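Local coordinates for protein shikimate kinase (Bacteroides thetaiotaomicron, PDB 3VAA) that probably phosphorylates the 3-hydroxyl group of shikimate with ATP, using magnesium as cofactor, on the way to chorismate, at residues Leu124-His127 with Pro128-Phe132. Numbering follows the deposited sequence. Where two conformers were deposited one is given.
Sequences LNVH and PDVLF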
loop_
_atom_site.group_PDB
_atom_site.type_symbol
_atom_site.label_atom_id
_atom_site.label_comp_id
_atom_site.label_asym_id
_atom_site.label_seq_id
_atom_site.Cartn_x
_atom_site.Cartn_y
_atom_site.Cartn_z
ATOM N N LEU A 124 6.157 2.830 2.224
ATOM C CA LEU A 124 6.079 4.217 1.754
ATOM C C LEU A 124 5.751 5.079 2.958
ATOM O O LEU A 124 4.595 5.185 3.378
ATOM C CB LEU A 124 5.020 4.424 0.662
ATOM C CG LEU A 124 5.396 3.954 -0.741
ATOM C CD1 LEU A 124 5.615 2.455 -0.788
ATOM C CD2 LEU A 124 4.306 4.397 -1.751
ATOM N N ASN A 125 6.801 5.637 3.543
ATOM C CA ASN A 125 6.709 6.478 4.699
ATOM C C ASN A 125 6.375 7.893 4.265
ATOM O O ASN A 125 7.138 8.518 3.530
ATOM C CB ASN A 125 8.067 6.446 5.432
ATOM C CG ASN A 125 8.110 7.362 6.648
ATOM O OD1 ASN A 125 7.120 7.511 7.366
ATOM N ND2 ASN A 125 9.265 7.954 6.889
ATOM N N VAL A 126 5.227 8.366 4.721
ATOM C CA VAL A 126 4.727 9.702 4.373
ATOM C C VAL A 126 4.340 10.457 5.642
ATOM O O VAL A 126 3.610 9.962 6.488
ATOM C CB VAL A 126 3.567 9.602 3.397
ATOM C CG1 VAL A 126 2.991 11.014 3.047
ATOM C CG2 VAL A 126 4.028 8.881 2.107
ATOM N N HIS A 127 4.864 11.665 5.758
ATOM C CA HIS A 127 4.620 12.505 6.907
ATOM C C HIS A 127 3.130 12.800 7.014
ATOM O O HIS A 127 2.461 13.005 6.007
ATOM C CB HIS A 127 5.397 13.812 6.760
ATOM C CG HIS A 127 5.505 14.603 8.028
ATOM N ND1 HIS A 127 4.519 15.468 8.452
ATOM C CD2 HIS A 127 6.492 14.672 8.954
ATOM C CE1 HIS A 127 4.893 16.037 9.586
ATOM N NE2 HIS A 127 6.086 15.571 9.914
ATOM N N PRO A 128 2.598 12.824 8.238
ATOM C CA PRO A 128 1.165 13.074 8.413
ATOM C C PRO A 128 0.677 14.400 7.806
ATOM O O PRO A 128 -0.470 14.480 7.400
ATOM C CB PRO A 128 0.970 13.048 9.930
ATOM C CG PRO A 128 2.182 12.537 10.506
ATOM C CD PRO A 128 3.261 12.446 9.489
ATOM N N ASP A 129 1.525 15.426 7.739
ATOM C CA ASP A 129 1.113 16.692 7.125
ATOM C C ASP A 129 0.785 16.454 5.667
ATOM O O ASP A 129 -0.143 17.057 5.130
ATOM C CB ASP A 129 2.211 17.766 7.230
ATOM C CG ASP A 129 2.443 18.245 8.660
ATOM O OD1 ASP A 129 1.581 17.988 9.538
ATOM O OD2 ASP A 129 3.497 18.886 8.909
ATOM N N VAL A 130 1.553 15.568 5.025
ATOM C CA VAL A 130 1.347 15.260 3.618
ATOM C C VAL A 130 0.152 14.347 3.465
ATOM O O VAL A 130 -0.643 14.541 2.551
ATOM C CB VAL A 130 2.604 14.652 2.964
ATOM C CG1 VAL A 130 2.280 14.208 1.535
ATOM C CG2 VAL A 130 3.774 15.661 3.001
ATOM N N LEU A 131 0.012 13.342 4.349
ATOM C CA LEU A 131 -1.175 12.472 4.302
ATOM C C LEU A 131 -2.453 13.305 4.494
ATOM O O LEU A 131 -3.466 13.086 3.804
ATOM C CB LEU A 131 -1.091 11.372 5.369
ATOM C CG LEU A 131 -0.048 10.298 5.108
ATOM C CD1 LEU A 131 -0.026 9.321 6.265
ATOM C CD2 LEU A 131 -0.331 9.559 3.766
ATOM N N PHE A 132 -2.387 14.258 5.432
ATOM C CA PHE A 132 -3.497 15.169 5.734
ATOM C C PHE A 132 -3.920 15.912 4.475
ATOM O O PHE A 132 -5.109 15.892 4.085
ATOM C CB PHE A 132 -3.083 16.127 6.865
ATOM C CG PHE A 132 -4.130 17.155 7.233
ATOM C CD1 PHE A 132 -5.172 16.829 8.102
ATOM C CD2 PHE A 132 -4.052 18.446 6.742
ATOM C CE1 PHE A 132 -6.132 17.768 8.459
ATOM C CE2 PHE A 132 -5.013 19.404 7.103
ATOM C CZ PHE A 132 -6.058 19.054 7.963
#
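Val126 and His127 link strand 120-125 of the parallel sheet to helix 128-137, and the carbonyl O of His127 takes the first-turn bond from Leu131 N at 3.0 Å, together with a weak, bent one from Val130 N. His127 is the N-cap residue of this strand-to-helix turn: its ND1 accepts from Asp129 N, the backbone N-H two residues on, at 3.1 Å in a nearly straight bond, the donor tilted 18° from the ring plane. The extended first torsion, with CG opposite the backbone N (chi1 -165°), swings the imidazole beside its own carbonyl and over the start of the helix. There Pro128 CD sits over one face, 3.6 Å from the centroid of the His127 ring, a CH-pi contact which, with the ND1 bond, would limit the ring's rotation. The Asp129 side chain runs alongside the imidazole and points the same way, Asp129 OD2 lying 3.2 Å from His127 CE1, with carboxylate and ring planes 57° apart. The buried Val126 puts CG1 against two residues of the first turn, 3.6 Å from Val130 CG1 and 3.7 Å from Leu131 CD2. Val126 also packs on Ala36 of the predicted ATP-binding loop, Leu131 reaches Leu161 of helix 150-168, and the backbone N of His127 donates a hydrogen bond to Asp178 OD1. With ND1 accepting, a neutral ring should carry its proton on NE2; the nearby carboxylate would probably favour a charged ring, whereas the helix N-terminus, and loss of the capping bond on protonation at ND1, would disfavour it.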